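Local coordinates for designed protein (Trypanosoma brucei, PDB 6IEV), which is a designed protein with a thioredoxin fold, probably made as a model for studying stability at high temperature, at residues 26-31 with 84-89; 105-108 with 113-116; 33-36 with 40-43. All blocks are in the same frame, centred on the assembly; numbering follows the deposited sequence.

Contact 1 (26-31 with 84-89); sequences MSLEEL and REWYNI
Leu28 sets its isobutyl fork against Trp86, overlapping both the CB of that residue and the near end of its indole. Both Leu28 branches touch Trp86 CB, Leu28 CD1 at 3.8 Å; Leu28 CD2 alone goes on to the benzene half, 3.8 Å from Trp86 CE3. Leu28 and Trp86 run at about a right angle to one another, and CD2 meets the ring system obliquely. On Leu28, CG stands anti to the backbone N (chi1 -175°), which extends the fork off the first helical turn toward the opposite segment.

Tyr87 takes the next position along. Leu28 CD1 comes to the edge of its phenol, near the ring plane, at 4.3 Å from Tyr87 CE1. One turn on, Leu31 brings CD2 to 3.9 Å from the same Tyr87 CE1, and its CG packs beside the hydroxyl. The two leucines, i and i+3 on one helix, thus share this ring atom. Ser27 N-caps helix 28-35, its OG accepting from Glu30 N at 3.0 Å, and Asn88, at positive phi, is the C-prime residue of the Schellman motif that ends helix 81-86. The contact joins the start of helix 28-35 to the end of helix 81-86, with Leu31 also touching Ile43 of strand 40-46 and Tyr87 OH hydrogen-bonded to Glu98 on strand 94-99.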
# COMPACT_ATOMS: atom_id res chain seq x y z
N MET A 26 3.78 -10.44 25.11
CA MET A 26 4.45 -11.03 26.27
C MET A 26 3.82 -12.31 26.80
O MET A 26 4.52 -13.07 27.47
CB MET A 26 4.53 -10.01 27.39
CG MET A 26 5.77 -9.16 27.31
SD MET A 26 5.66 -7.94 28.58
CE MET A 26 3.94 -7.46 28.43
N SER A 27 2.54 -12.58 26.56
CA SER A 27 1.87 -13.70 27.23
C SER A 27 0.68 -14.14 26.41
O SER A 27 0.13 -13.38 25.60
CB SER A 27 1.37 -13.31 28.63
OG SER A 27 0.34 -12.31 28.53
N LEU A 28 0.24 -15.37 26.69
CA LEU A 28 -0.97 -15.89 26.06
C LEU A 28 -2.18 -15.04 26.41
O LEU A 28 -2.98 -14.69 25.52
CB LEU A 28 -1.17 -17.35 26.46
CG LEU A 28 -2.33 -18.07 25.78
CD1 LEU A 28 -2.21 -17.98 24.27
CD2 LEU A 28 -2.38 -19.50 26.22
N GLU A 29 -2.28 -14.59 27.66
CA GLU A 29 -3.41 -13.77 28.05
C GLU A 29 -3.44 -12.46 27.27
O GLU A 29 -4.50 -12.03 26.81
CB GLU A 29 -3.37 -13.48 29.55
CG GLU A 29 -4.54 -12.63 30.02
CD GLU A 29 -5.88 -13.30 29.71
OE1 GLU A 29 -5.96 -14.55 29.80
OE2 GLU A 29 -6.85 -12.57 29.36
N GLU A 30 -2.29 -11.81 27.09
CA GLU A 30 -2.28 -10.61 26.26
C GLU A 30 -2.67 -10.94 24.83
O GLU A 30 -3.44 -10.21 24.21
CB GLU A 30 -0.91 -9.94 26.30
CG GLU A 30 -0.85 -8.69 25.43
CD GLU A 30 0.56 -8.12 25.32
OE1 GLU A 30 0.70 -6.97 24.88
OE2 GLU A 30 1.53 -8.83 25.66
N LEU A 31 -2.17 -12.06 24.30
CA LEU A 31 -2.44 -12.40 22.91
C LEU A 31 -3.92 -12.70 22.68
O LEU A 31 -4.49 -12.32 21.65
CB LEU A 31 -1.57 -13.59 22.49
CG LEU A 31 -1.73 -14.12 21.06
CD1 LEU A 31 -1.75 -12.97 20.05
CD2 LEU A 31 -0.60 -15.07 20.73
N ARG A 84 2.78 -20.83 21.93
CA ARG A 84 3.12 -21.82 20.90
C ARG A 84 2.19 -23.02 20.96
O ARG A 84 1.73 -23.52 19.92
CB ARG A 84 4.58 -22.27 21.04
CG ARG A 84 5.10 -22.98 19.79
CD ARG A 84 6.13 -24.01 20.11
NE ARG A 84 5.61 -25.02 21.03
CZ ARG A 84 4.80 -26.02 20.67
NH1 ARG A 84 4.43 -26.14 19.40
NH2 ARG A 84 4.38 -26.90 21.57
N GLU A 85 1.95 -23.55 22.16
CA GLU A 85 1.07 -24.70 22.30
C GLU A 85 -0.37 -24.36 21.92
O GLU A 85 -1.03 -25.12 21.20
CB GLU A 85 1.13 -25.23 23.75
CG GLU A 85 2.40 -26.01 24.11
CD GLU A 85 2.59 -26.17 25.63
OE1 GLU A 85 1.62 -25.94 26.39
OE2 GLU A 85 3.71 -26.52 26.06
N TRP A 86 -0.86 -23.21 22.38
CA TRP A 86 -2.27 -22.86 22.21
C TRP A 86 -2.66 -22.77 20.75
O TRP A 86 -3.76 -23.17 20.36
CB TRP A 86 -2.56 -21.52 22.89
CG TRP A 86 -4.00 -21.13 22.80
CD1 TRP A 86 -4.62 -20.48 21.76
CD2 TRP A 86 -5.00 -21.37 23.78
NE1 TRP A 86 -5.95 -20.30 22.04
CE2 TRP A 86 -6.21 -20.84 23.28
CE3 TRP A 86 -5.00 -21.97 25.04
CZ2 TRP A 86 -7.40 -20.90 24.00
CZ3 TRP A 86 -6.17 -22.03 25.75
CH2 TRP A 86 -7.36 -21.49 25.23
N TYR A 87 -1.79 -22.20 19.93
CA TYR A 87 -2.04 -22.05 18.50
C TYR A 87 -1.48 -23.20 17.68
O TYR A 87 -1.48 -23.11 16.45
CB TYR A 87 -1.48 -20.71 18.02
CG TYR A 87 -2.36 -19.56 18.42
CD1 TYR A 87 -2.26 -19.01 19.70
CD2 TYR A 87 -3.30 -19.04 17.55
CE1 TYR A 87 -3.08 -17.96 20.08
CE2 TYR A 87 -4.11 -17.98 17.92
CZ TYR A 87 -4.00 -17.45 19.19
OH TYR A 87 -4.81 -16.41 19.58
N ASN A 88 -0.99 -24.26 18.33
CA ASN A 88 -0.55 -25.47 17.63
C ASN A 88 0.51 -25.16 16.58
O ASN A 88 0.44 -25.62 15.44
CB ASN A 88 -1.74 -26.21 17.02
CG ASN A 88 -2.29 -27.26 17.97
OD1 ASN A 88 -3.42 -27.15 18.45
ND2 ASN A 88 -1.47 -28.27 18.28
N ILE A 89 1.52 -24.39 16.97
CA ILE A 89 2.59 -24.00 16.06
C ILE A 89 3.60 -25.13 15.98
O ILE A 89 4.26 -25.46 16.97
CB ILE A 89 3.28 -22.71 16.52
CG1 ILE A 89 2.27 -21.57 16.68
CG2 ILE A 89 4.42 -22.38 15.57
CD1 ILE A 89 1.47 -21.28 15.42

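Contact 2 (105-108 with 113-116); sequences GEVK and DKLR
With chi1 at 163°, Val107 holds CG1 anti to its backbone N and CG2 anti to its carbonyl carbon, a setting that gives each methyl a different residue of the helix. Val107 CG1 goes to Lys114, 3.9 Å from Lys114 CB, and also brushes the next methylene, Lys114 CG. Val107 CG2 drops toward Leu115, where it lies 4.1 Å from Leu115 CA and 4.2 Å from Leu115 CD1. Val107 and Leu115 are also the closest pair of the two backbones, at 6.1 Å between CA atoms. The lysine contributes just the root of its side chain: the chain bends at chi2 (112°) and chi3, and the ammonium end leads away from the strand.

This is the last strand of the thioredoxin sheet meeting the C-terminal helix that follows it after a short turn. Strand 102-108 is outermost within the chain and pairs antiparallel with strand 94-99, whose Phe95 and Ile97 also touch Leu115. The residue after Leu115, Arg116, makes salt bridges to Asp111 and Asp113 of the second subunit.

Across the two segments the meeting is wholly aliphatic, methyl against methylene, methyl and backbone carbon. It is therefore held by dispersion and the exclusion of water, with Val107 and Leu115 buried and the polar end of Lys114 kept out of the interface.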
# COMPACT_ATOMS: atom_id res chain seq x y z
N GLY A 105 -6.55 -18.17 8.57
CA GLY A 105 -5.49 -18.59 7.67
C GLY A 105 -4.17 -18.73 8.38
O GLY A 105 -3.96 -18.20 9.49
N GLU A 106 -3.26 -19.44 7.72
CA GLU A 106 -1.94 -19.72 8.26
C GLU A 106 -0.96 -19.80 7.10
O GLU A 106 -1.26 -20.41 6.07
CB GLU A 106 -1.97 -21.02 9.07
CG GLU A 106 -0.61 -21.57 9.47
CD GLU A 106 -0.71 -22.57 10.63
OE1 GLU A 106 -1.75 -22.62 11.31
OE2 GLU A 106 0.26 -23.33 10.84
N VAL A 107 0.23 -19.23 7.27
CA VAL A 107 1.28 -19.29 6.26
C VAL A 107 2.54 -19.82 6.91
O VAL A 107 3.13 -19.17 7.79
CB VAL A 107 1.54 -17.92 5.60
CG1 VAL A 107 2.88 -17.94 4.87
CG2 VAL A 107 0.43 -17.62 4.64
N LYS A 108 2.97 -20.98 6.45
CA LYS A 108 4.10 -21.68 7.04
C LYS A 108 5.35 -21.34 6.25
O LYS A 108 5.32 -21.32 5.02
CB LYS A 108 3.88 -23.19 7.10
CG LYS A 108 3.12 -23.62 8.33
CD LYS A 108 2.55 -25.01 8.18
CE LYS A 108 2.14 -25.57 9.53
NZ LYS A 108 1.18 -26.71 9.42
N ASP A 113 5.83 -12.79 1.27
CA ASP A 113 5.06 -12.57 0.03
C ASP A 113 3.82 -13.44 0.01
O ASP A 113 2.72 -12.96 -0.30
CB ASP A 113 5.80 -12.92 -1.26
CG ASP A 113 5.59 -11.87 -2.32
OD1 ASP A 113 4.75 -10.98 -2.05
OD2 ASP A 113 6.00 -12.06 -3.46
N LYS A 114 3.94 -14.69 0.46
CA LYS A 114 2.76 -15.52 0.58
C LYS A 114 1.78 -14.93 1.55
O LYS A 114 0.56 -15.00 1.35
CB LYS A 114 3.13 -16.87 1.17
CG LYS A 114 2.23 -18.01 0.86
CD LYS A 114 2.91 -19.02 -0.02
CE LYS A 114 1.95 -19.77 -0.97
NZ LYS A 114 2.86 -20.76 -1.67
N LEU A 115 2.31 -14.33 2.61
CA LEU A 115 1.45 -13.82 3.66
C LEU A 115 0.57 -12.69 3.14
O LEU A 115 -0.65 -12.72 3.32
CB LEU A 115 2.28 -13.37 4.87
CG LEU A 115 1.27 -12.76 5.82
CD1 LEU A 115 0.36 -13.84 6.41
CD2 LEU A 115 1.93 -11.94 6.91
N ARG A 116 1.17 -11.72 2.45
CA ARG A 116 0.37 -10.64 1.88
C ARG A 116 -0.66 -11.17 0.88
O ARG A 116 -1.82 -10.75 0.90
CB ARG A 116 1.28 -9.60 1.24
CG ARG A 116 0.53 -8.32 0.88
CD ARG A 116 1.48 -7.24 0.47
NE ARG A 116 0.76 -6.01 0.14
CZ ARG A 116 1.34 -4.82 -0.01
NH1 ARG A 116 2.65 -4.67 0.14
NH2 ARG A 116 0.59 -3.76 -0.31

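Contact 3 (33-36 with 40-43); sequences EATA and ISVI
Thr35 and Ile43 meet at about a right angle, methyl to methyl, where the helix of a beta-alpha-beta crossover in the thioredoxin fold folds back on its second strand. Thr35 CG2 comes within 3.8 Å of Ile43 CD1. Thr35 CG2 also lies 4.0 Å from both Ser41 CB and Ser41 OG, so it settles between two residues whose side chains leave the strand on one face. Val42, between them, points the other way.

At chi1 62° the other branch of the threonine, OG1, sits between the backbone N and the carbonyl carbon. The hydrogen bond from Thr35 OG1 to Leu31 O goes with this rotamer and probably helps hold CG2 toward the strand. Ser41 is thus met by carbon rather than by the hydroxyl of Thr35.

On the helix side Ala34 contributes through its backbone O, near Ser41 OG, while its side chain touches Tyr73 of strand 70-76, which runs between strands 23-24 and 40-46 in the sheet. Ser41 touches the same tyrosine, while its backbone bonds to Glu98 on the other flank. The nearest atom of the helix segment to Ser41 OG is the backbone carbon Thr35 CA, at 3.7 Å.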
# COMPACT_ATOMS: atom_id res chain seq x y z
N GLU A 33 -6.56 -11.56 24.42
CA GLU A 33 -7.34 -10.33 24.47
C GLU A 33 -7.11 -9.47 23.24
O GLU A 33 -8.00 -8.72 22.84
CB GLU A 33 -7.04 -9.55 25.75
CG GLU A 33 -8.01 -9.89 26.89
CD GLU A 33 -8.48 -8.68 27.70
OE1 GLU A 33 -7.67 -8.12 28.48
OE2 GLU A 33 -9.67 -8.30 27.57
N ALA A 34 -5.92 -9.53 22.64
CA ALA A 34 -5.68 -8.78 21.42
C ALA A 34 -6.49 -9.33 20.26
O ALA A 34 -7.14 -8.58 19.53
CB ALA A 34 -4.19 -8.80 21.08
N THR A 35 -6.43 -10.64 20.04
CA THR A 35 -7.11 -11.21 18.88
C THR A 35 -8.62 -11.29 19.05
O THR A 35 -9.31 -11.50 18.05
CB THR A 35 -6.56 -12.61 18.59
OG1 THR A 35 -6.80 -13.47 19.71
CG2 THR A 35 -5.07 -12.54 18.29
N ALA A 36 -9.14 -11.12 20.27
CA ALA A 36 -10.59 -11.17 20.44
C ALA A 36 -11.31 -10.02 19.75
O ALA A 36 -12.54 -10.07 19.62
CB ALA A 36 -10.94 -11.18 21.93
N ILE A 40 -8.84 -7.70 12.05
CA ILE A 40 -8.02 -8.81 11.63
C ILE A 40 -6.65 -8.66 12.28
O ILE A 40 -6.02 -7.60 12.20
CB ILE A 40 -7.92 -8.88 10.10
CG1 ILE A 40 -9.27 -9.29 9.51
CG2 ILE A 40 -6.80 -9.81 9.66
CD1 ILE A 40 -9.19 -9.68 8.06
N SER A 41 -6.20 -9.72 12.95
CA SER A 41 -4.89 -9.78 13.57
C SER A 41 -3.98 -10.71 12.77
O SER A 41 -4.38 -11.81 12.38
CB SER A 41 -5.01 -10.28 15.02
OG SER A 41 -6.19 -9.81 15.63
N VAL A 42 -2.73 -10.29 12.59
CA VAL A 42 -1.71 -11.13 11.97
C VAL A 42 -0.60 -11.35 12.99
O VAL A 42 0.00 -10.39 13.48
CB VAL A 42 -1.13 -10.47 10.71
CG1 VAL A 42 -0.07 -11.39 10.13
CG2 VAL A 42 -2.24 -10.12 9.71
N ILE A 43 -0.31 -12.61 13.30
CA ILE A 43 0.66 -12.96 14.34
C ILE A 43 1.77 -13.77 13.71
O ILE A 43 1.51 -14.78 13.05
CB ILE A 43 0.01 -13.76 15.49
CG1 ILE A 43 -1.31 -13.12 15.90
CG2 ILE A 43 0.97 -13.88 16.67
CD1 ILE A 43 -2.35 -14.16 16.27

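Contacts 1 and 3 use the two ends of helix 28-35 and meet one another: Leu31 CD1 lies 4.0 Å from Ile43 CD1, and Tyr87 OH packs 3.6 Å from Thr35 OG1. Contact 2 is on the opposite side of the chain's centre, its centre about 19 Å from that of contact 1 and about 15 Å from that of contact 3. Strand 40-46 joins the two sides: Ile43 faces helix 28-35, while Val42 CG1 touches Leu115 CD2, at 3.8 Å, on helix 112-123. The sheet thus has helix 28-35 on one face and helix 112-123 on the other, as in the thioredoxin fold. The chain contains no cysteine, so the redox-active CXXC motif of thioredoxins is absent.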